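Local coordinates for Ketoacyl_synth_N domain-containing protein (Photorhabdus luminescens subsp. laumondii, PDB 6SMO) that belongs to the thiolase-fold ketoacyl synthases, pairs with a PKS_KS-domain protein and holds a polyketone chain in a pocket, so probably takes part in polyketide synthesis, at residues A76-M79 against A80-S84; N196-E199 against K200-Q204; V226-R230 against Q231-E235. All blocks are in the same frame, centred on the assembly; numbering follows the deposited sequence.

Interaction 1. Residues A76-M79 against A80-S84; sequences AVEM and ALKAS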
loop_
_atom_site.group_PDB
_atom_site.type_symbol
_atom_site.label_atom_id
_atom_site.label_comp_id
_atom_site.label_asym_id
_atom_site.label_seq_id
_atom_site.Cartn_x
_atom_site.Cartn_y
_atom_site.Cartn_z
ATOM N N ALA C 76 -8.074 -17.116 -5.419
ATOM C CA ALA C 76 -9.368 -16.399 -5.528
ATOM C C ALA C 76 -9.459 -15.694 -6.888
ATOM O O ALA C 76 -10.529 -15.775 -7.522
ATOM C CB ALA C 76 -9.519 -15.421 -4.387
ATOM N N VAL C 77 -8.374 -15.034 -7.312
ATOM C CA VAL C 77 -8.276 -14.291 -8.605
ATOM C C VAL C 77 -8.371 -15.289 -9.768
ATOM O O VAL C 77 -9.076 -14.977 -10.749
ATOM C CB VAL C 77 -6.986 -13.448 -8.676
ATOM C CG1 VAL C 77 -6.648 -13.020 -10.098
ATOM C CG2 VAL C 77 -7.066 -12.232 -7.764
ATOM N N GLU C 78 -7.693 -16.439 -9.661
ATOM C CA GLU C 78 -7.650 -17.485 -10.719
ATOM C C GLU C 78 -9.062 -18.038 -10.949
ATOM O O GLU C 78 -9.441 -18.193 -12.126
ATOM C CB GLU C 78 -6.666 -18.599 -10.347
ATOM C CG GLU C 78 -6.521 -19.672 -11.416
ATOM C CD GLU C 78 -6.149 -19.165 -12.802
ATOM O OE1 GLU C 78 -5.143 -18.436 -12.914
ATOM O OE2 GLU C 78 -6.873 -19.496 -13.764
ATOM N N MET C 79 -9.805 -18.316 -9.871
ATOM C CA MET C 79 -11.208 -18.819 -9.915
ATOM C C MET C 79 -12.111 -17.772 -10.581
ATOM O O MET C 79 -12.963 -18.169 -11.401
ATOM C CB MET C 79 -11.735 -19.120 -8.507
ATOM C CG MET C 79 -11.150 -20.380 -7.897
ATOM S SD MET C 79 -11.515 -20.541 -6.131
ATOM C CE MET C 79 -10.478 -21.941 -5.714
ATOM N N ALA C 80 -11.921 -16.492 -10.242
ATOM C CA ALA C 80 -12.719 -15.343 -10.735
ATOM C C ALA C 80 -12.482 -15.137 -12.239
ATOM O O ALA C 80 -13.472 -14.904 -12.961
ATOM C CB ALA C 80 -12.379 -14.104 -9.944
ATOM N N LEU C 81 -11.225 -15.219 -12.689
ATOM C CA LEU C 81 -10.831 -15.040 -14.114
ATOM C C LEU C 81 -11.353 -16.213 -14.957
ATOM O O LEU C 81 -11.685 -15.981 -16.136
ATOM C CB LEU C 81 -9.306 -14.926 -14.225
ATOM C CG LEU C 81 -8.709 -13.581 -13.812
ATOM C CD1 LEU C 81 -7.193 -13.669 -13.720
ATOM C CD2 LEU C 81 -9.116 -12.477 -14.777
ATOM N N LYS C 82 -11.413 -17.418 -14.379
ATOM C CA LYS C 82 -11.875 -18.652 -15.073
ATOM C C LYS C 82 -13.389 -18.565 -15.303
ATOM O O LYS C 82 -13.848 -19.014 -16.372
ATOM C CB LYS C 82 -11.515 -19.907 -14.269
ATOM C CG LYS C 82 -11.115 -21.114 -15.108
ATOM C CD LYS C 82 -9.703 -21.017 -15.650
ATOM C CE LYS C 82 -9.321 -22.184 -16.536
ATOM N NZ LYS C 82 -7.890 -22.134 -16.917
ATOM N N ALA C 83 -14.125 -18.010 -14.335
ATOM C CA ALA C 83 -15.594 -17.812 -14.377
ATOM C C ALA C 83 -15.950 -16.732 -15.409
ATOM O O ALA C 83 -16.997 -16.877 -16.070
ATOM C CB ALA C 83 -16.107 -17.450 -13.005
ATOM N N SER C 84 -15.114 -15.695 -15.534
ATOM C CA SER C 84 -15.306 -14.547 -16.462
ATOM C C SER C 84 -15.075 -14.986 -17.913
ATOM O O SER C 84 -15.657 -14.350 -18.815
ATOM C CB SER C 84 -14.411 -13.390 -16.092
ATOM O OG SER C 84 -13.048 -13.708 -16.321
#

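Interaction 2. Residues N196-E199 against K200-Q204; sequences NLLE and KTSSQ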
loop_
_atom_site.group_PDB
_atom_site.type_symbol
_atom_site.label_atom_id
_atom_site.label_comp_id
_atom_site.label_asym_id
_atom_site.label_seq_id
_atom_site.Cartn_x
_atom_site.Cartn_y
_atom_site.Cartn_z
ATOM N N ASN C 196 -3.678 -14.915 18.804
ATOM C CA ASN C 196 -3.781 -14.651 20.266
ATOM C C ASN C 196 -4.372 -13.255 20.503
ATOM O O ASN C 196 -5.063 -13.080 21.527
ATOM C CB ASN C 196 -2.430 -14.802 20.971
ATOM C CG ASN C 196 -1.994 -16.245 21.114
ATOM O OD1 ASN C 196 -2.676 -17.043 21.751
ATOM N ND2 ASN C 196 -0.852 -16.584 20.538
ATOM N N LEU C 197 -4.107 -12.305 19.599
ATOM C CA LEU C 197 -4.595 -10.901 19.686
ATOM C C LEU C 197 -6.121 -10.877 19.536
ATOM O O LEU C 197 -6.788 -10.299 20.417
ATOM C CB LEU C 197 -3.923 -10.059 18.595
ATOM C CG LEU C 197 -4.172 -8.553 18.681
ATOM C CD1 LEU C 197 -3.307 -7.920 19.761
ATOM C CD2 LEU C 197 -3.921 -7.880 17.340
ATOM N N LEU C 198 -6.646 -11.483 18.465
ATOM C CA LEU C 198 -8.093 -11.469 18.111
ATOM C C LEU C 198 -8.901 -12.294 19.120
ATOM O O LEU C 198 -10.068 -11.934 19.367
ATOM C CB LEU C 198 -8.282 -12.015 16.690
ATOM C CG LEU C 198 -7.715 -11.160 15.556
ATOM C CD1 LEU C 198 -8.010 -11.795 14.206
ATOM C CD2 LEU C 198 -8.260 -9.740 15.602
ATOM N N GLU C 199 -8.310 -13.357 19.676
ATOM C CA GLU C 199 -8.987 -14.292 20.618
ATOM C C GLU C 199 -9.246 -13.601 21.966
ATOM O O GLU C 199 -10.180 -14.038 22.666
ATOM C CB GLU C 199 -8.162 -15.566 20.810
ATOM C CG GLU C 199 -8.333 -16.568 19.681
ATOM C CD GLU C 199 -7.538 -17.854 19.835
ATOM O OE1 GLU C 199 -8.012 -18.899 19.348
ATOM O OE2 GLU C 199 -6.445 -17.808 20.434
ATOM N N LYS C 200 -8.461 -12.574 22.316
ATOM C CA LYS C 200 -8.538 -11.877 23.630
ATOM C C LYS C 200 -9.184 -10.493 23.465
ATOM O O LYS C 200 -10.320 -10.318 23.947
ATOM C CB LYS C 200 -7.144 -11.768 24.259
ATOM C CG LYS C 200 -7.137 -11.375 25.730
ATOM C CD LYS C 200 -5.751 -11.211 26.315
ATOM C CE LYS C 200 -5.764 -10.898 27.797
ATOM N NZ LYS C 200 -6.290 -9.539 28.071
ATOM N N THR C 201 -8.490 -9.557 22.806
ATOM C CA THR C 201 -8.762 -8.091 22.854
ATOM C C THR C 201 -10.032 -7.732 22.069
ATOM O O THR C 201 -10.816 -6.909 22.585
ATOM C CB THR C 201 -7.560 -7.286 22.342
ATOM O OG1 THR C 201 -7.212 -7.768 21.044
ATOM C CG2 THR C 201 -6.361 -7.372 23.262
ATOM N N SER C 202 -10.222 -8.313 20.877
ATOM C CA SER C 202 -11.269 -7.925 19.891
ATOM C C SER C 202 -12.679 -8.105 20.471
ATOM O O SER C 202 -13.568 -7.311 20.099
ATOM C CB SER C 202 -11.111 -8.689 18.602
ATOM O OG SER C 202 -9.897 -8.338 17.953
ATOM N N SER C 203 -12.877 -9.102 21.341
ATOM C CA SER C 203 -14.188 -9.468 21.943
ATOM C C SER C 203 -14.720 -8.323 22.818
ATOM O O SER C 203 -15.897 -7.949 22.640
ATOM C CB SER C 203 -14.082 -10.750 22.730
ATOM O OG SER C 203 -13.666 -11.822 21.897
ATOM N N GLN C 204 -13.885 -7.792 23.719
ATOM C CA GLN C 204 -14.283 -6.803 24.760
ATOM C C GLN C 204 -14.389 -5.392 24.165
ATOM O O GLN C 204 -15.198 -4.602 24.693
ATOM C CB GLN C 204 -13.287 -6.804 25.925
ATOM C CG GLN C 204 -13.315 -8.079 26.761
ATOM C CD GLN C 204 -12.250 -9.071 26.357
ATOM O OE1 GLN C 204 -11.063 -8.753 26.310
ATOM N NE2 GLN C 204 -12.669 -10.294 26.074
#

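Interaction 3. Residues V226-R230 against Q231-E235; sequences VLEER and QHALE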
loop_
_atom_site.group_PDB
_atom_site.type_symbol
_atom_site.label_atom_id
_atom_site.label_comp_id
_atom_site.label_asym_id
_atom_site.label_seq_id
_atom_site.Cartn_x
_atom_site.Cartn_y
_atom_site.Cartn_z
ATOM N N VAL C 226 -14.207 -9.827 -10.851
ATOM C CA VAL C 226 -13.697 -9.313 -12.156
ATOM C C VAL C 226 -14.649 -8.209 -12.631
ATOM O O VAL C 226 -15.611 -8.526 -13.358
ATOM C CB VAL C 226 -13.552 -10.435 -13.204
ATOM C CG1 VAL C 226 -13.011 -9.912 -14.528
ATOM C CG2 VAL C 226 -12.685 -11.574 -12.696
ATOM N N LEU C 227 -14.400 -6.970 -12.199
ATOM C CA LEU C 227 -15.087 -5.750 -12.702
ATOM C C LEU C 227 -14.492 -5.388 -14.067
ATOM O O LEU C 227 -13.254 -5.448 -14.200
ATOM C CB LEU C 227 -14.908 -4.604 -11.699
ATOM C CG LEU C 227 -16.044 -4.417 -10.694
ATOM C CD1 LEU C 227 -16.350 -5.710 -9.954
ATOM C CD2 LEU C 227 -15.711 -3.303 -9.711
ATOM N N GLU C 228 -15.339 -5.045 -15.042
ATOM C CA GLU C 228 -14.893 -4.538 -16.367
ATOM C C GLU C 228 -15.973 -3.646 -16.990
ATOM O O GLU C 228 -17.149 -3.753 -16.590
ATOM C CB GLU C 228 -14.513 -5.692 -17.298
ATOM C CG GLU C 228 -15.610 -6.718 -17.510
ATOM C CD GLU C 228 -15.259 -7.774 -18.545
ATOM O OE1 GLU C 228 -15.212 -7.432 -19.744
ATOM O OE2 GLU C 228 -15.014 -8.931 -18.150
ATOM N N GLU C 229 -15.558 -2.801 -17.939
ATOM C CA GLU C 229 -16.408 -1.808 -18.650
ATOM C C GLU C 229 -17.498 -2.554 -19.431
ATOM O O GLU C 229 -17.196 -3.630 -19.985
ATOM C CB GLU C 229 -15.529 -0.938 -19.552
ATOM C CG GLU C 229 -16.205 0.330 -20.039
ATOM C CD GLU C 229 -16.837 0.233 -21.417
ATOM O OE1 GLU C 229 -18.013 0.632 -21.557
ATOM O OE2 GLU C 229 -16.151 -0.235 -22.348
ATOM N N ARG C 230 -18.714 -1.997 -19.460
ATOM C CA ARG C 230 -19.946 -2.668 -19.959
ATOM C C ARG C 230 -19.801 -2.997 -21.450
ATOM O O ARG C 230 -20.131 -4.138 -21.831
ATOM C CB ARG C 230 -21.176 -1.789 -19.713
ATOM C CG ARG C 230 -22.502 -2.474 -20.012
ATOM C CD ARG C 230 -23.688 -1.682 -19.499
ATOM N NE ARG C 230 -24.960 -2.263 -19.911
ATOM C CZ ARG C 230 -25.528 -2.104 -21.107
ATOM N NH1 ARG C 230 -26.688 -2.682 -21.363
ATOM N NH2 ARG C 230 -24.942 -1.375 -22.043
ATOM N N GLN C 231 -19.338 -2.037 -22.257
ATOM C CA GLN C 231 -19.179 -2.190 -23.730
ATOM C C GLN C 231 -18.101 -3.244 -24.022
ATOM O O GLN C 231 -18.294 -4.019 -24.977
ATOM C CB GLN C 231 -18.849 -0.847 -24.389
ATOM C CG GLN C 231 -19.965 0.185 -24.269
ATOM C CD GLN C 231 -21.243 -0.250 -24.946
ATOM O OE1 GLN C 231 -22.307 -0.291 -24.334
ATOM N NE2 GLN C 231 -21.145 -0.587 -26.222
ATOM N N HIS C 232 -17.027 -3.278 -23.227
ATOM C CA HIS C 232 -15.922 -4.272 -23.330
ATOM C C HIS C 232 -16.459 -5.683 -23.053
ATOM O O HIS C 232 -15.992 -6.628 -23.719
ATOM C CB HIS C 232 -14.769 -3.912 -22.382
ATOM C CG HIS C 232 -13.586 -4.814 -22.504
ATOM N ND1 HIS C 232 -13.479 -5.996 -21.795
ATOM C CD2 HIS C 232 -12.462 -4.717 -23.250
ATOM C CE1 HIS C 232 -12.339 -6.586 -22.095
ATOM N NE2 HIS C 232 -11.696 -5.820 -22.986
ATOM N N ALA C 233 -17.391 -5.814 -22.102
ATOM C CA ALA C 233 -18.025 -7.094 -21.701
ATOM C C ALA C 233 -18.959 -7.586 -22.813
ATOM O O ALA C 233 -18.908 -8.789 -23.136
ATOM C CB ALA C 233 -18.761 -6.923 -20.394
ATOM N N LEU C 234 -19.781 -6.687 -23.369
ATOM C CA LEU C 234 -20.729 -6.977 -24.482
ATOM C C LEU C 234 -19.947 -7.332 -25.755
ATOM O O LEU C 234 -20.450 -8.166 -26.534
ATOM C CB LEU C 234 -21.632 -5.760 -24.713
ATOM C CG LEU C 234 -22.666 -5.489 -23.619
ATOM C CD1 LEU C 234 -23.234 -4.083 -23.746
ATOM C CD2 LEU C 234 -23.784 -6.519 -23.656
ATOM N N GLU C 235 -18.769 -6.725 -25.948
ATOM C CA GLU C 235 -17.882 -6.929 -27.128
ATOM C C GLU C 235 -17.525 -8.417 -27.250
ATOM O O GLU C 235 -17.752 -8.986 -28.336
ATOM C CB GLU C 235 -16.622 -6.068 -27.003
ATOM C CG GLU C 235 -15.825 -5.934 -28.292
ATOM C CD GLU C 235 -14.962 -7.129 -28.662
ATOM O OE1 GLU C 235 -14.933 -7.488 -29.856
ATOM O OE2 GLU C 235 -14.312 -7.692 -27.758
#

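Interaction 1. Residues A76-M79 against A80-S84
Val77 and Leu81 show how two apolar side chains one helical turn apart combine into a single surface. They lie side by side and point the same way, and the contact is made by one branch of each, Val77 CG1 resting 3.7 Å from Leu81 CD1. In Val77 the CG1 branch is anti to the backbone N (chi1 163°), which brings it beside the carbonyl carbon and forward along the helix to meet the leucine.

The second pair is polar. Glu78 and Lys82 also run alongside each other, both bent at chi2, and what touches is the aliphatic part of the lysine: its CD is 3.7 Å from Glu78 OE2. The ammonium NZ of Lys82 is 4.2 Å from OE2, so the opposite charges probably attract without closing a salt bridge. The other carboxylate oxygen, OE1, is hydrogen-bonded to Tyr146, which helps to fix the rotation of the glutamate.

Beneath these side chains runs an unbroken ladder of backbone bonds four residues apart. Ala80 N donates to Ala76 O, Leu81 N to Val77 O at 2.9 Å, Lys82 N to Glu78 O, and Ala83 N to Met79 O. Near the end of the helix Ser84 OG adds a bond to Leu81 O at 2.7 Å, reaching it from above the carbonyl plane.

Within the fold, helix 68-84 lays Ala76, Val77 and Ala80 on strand 218-229. Val77 and Leu81 also meet Leu182 of strand 180-187 and Tyr146 of helix 137-146, while Met79 packs on Tyr57.

Interaction 2. Residues N196-E199 against K200-Q204
Leu197 O gathers the backbone of the next turn, accepting from Thr201 N at 3.0 Å and only weakly from Lys200 N at 3.4 Å. Further on the helix opens, with Leu198 O and Ser202 N standing 3.9 Å apart, too far for a bond. The change comes at Lys200, whose phi and psi of -107° and -69° leave the helical range seen in the residues before it.

The threonine hydroxyl adds a second strong bond to the same acceptor. Thr201 OG1 donates to Leu197 O at 2.6 Å, so that one carbonyl is gripped by the amide and the hydroxyl of a single residue. The two donors come from different directions: the amide arrives nearly in line with the C=O bond, whereas the hydroxyl stands above the carbonyl plane. With chi1 at 54°, OG1 sits between the backbone N and the carbonyl carbon of its own residue, and from there it can turn back to the preceding turn. The Leu197 side chain runs obliquely past this hydroxyl, its CG 3.9 Å from Thr201 OG1.

Another contact one turn along is made by Leu198, whose CD2 branch lies against Ser202 OG. The Ser202 CB is directed at the earlier turn and comes 3.5 Å from Leu198 O. Leu198 and Ser202 both also pack on Phe218 of strand 218-229.

Leu197 and Ser202 face a neighbouring subunit, the PKS_KS domain-containing protein, touching its Phe165 and Tyr162; Lys200 NZ is weakly bonded to the Ile157 carbonyl there. The arrangement is an intrahelical threonine-to-carbonyl bond in the weakly bonded last part of helix 192-204, at the surface facing that subunit, in a protein with a ketoacyl-synthase N-terminal domain of the thiolase clan.

Interaction 3. Residues V226-R230 against Q231-E235
Glu229 caps the start of a short helix by accepting from the amides of Gln231 and His232, and Glu228 binds the same first turn, so the strand-to-helix junction is built on an N-cap with a second carboxylate next to it. Strand 226-229 and helix 231-235 meet almost at right angles, their directions 96° apart.

The capping bonds use both oxygens of one carboxylate. Gln231 N donates to Glu229 OE1 at 3.1 Å and His232 N to Glu229 OE2 at 3.3 Å, each reaching its oxygen from well above the carboxylate plane, so that the group lies broadside across the helix end. A bend at chi2 (-96°) folds the chain back over these amides. The partial positive charge of a helix start would probably stabilise the carboxylate in its ionised form.

Backbone bonds then carry the chain into the helix. Ala233 N donates to Glu229 O at 3.0 Å, and Leu234 N to Arg230 O. Over this turn Leu234 makes a van der Waals contact, its CD1 lying over one face of the Arg230 guanidinium, 3.6 Å from NH2; the side-chain oxygen of Gln231 stands near the edge of the same group.

The Glu228 carboxylate is buried and has several partners. Its OE2 forms a salt bridge with Arg236 and a hydrogen bond with Thr8 of strand 5-13. Glu228 OE1 also turns toward the helix, where it lies 3.6 Å from Ala233 CB. The imidazole of His232 closes the arrangement: its ND1 donates to Glu228 OE1 at 3.0 Å with an N-H...O angle of 166°, and OE1 lies in the ring plane, though the histidine meets it from above the plane of the carboxylate.

How the interactions relate
The three contacts follow one another along the chain, all in the ketoacyl-synthase N-terminal domain. Interactions 1 and 3 are neighbours, with centres 15 Å apart: Val226, on strand 218-229, brings CG2 to 3.4 Å from Ala80 O, so helix 68-84 lies directly against the strand that leads into the capped helix. Interaction 2 lies across the centre of the chain from both, its centre 34 Å from interaction 1 and 42 Å from interaction 3. Strand 218-229, interrupted by a bulge or short loop, nevertheless links the sides: its Phe218 packs on helix 192-204, which faces the other subunit, and it runs from there to interactions 1 and 3, whose segments no other chain touches.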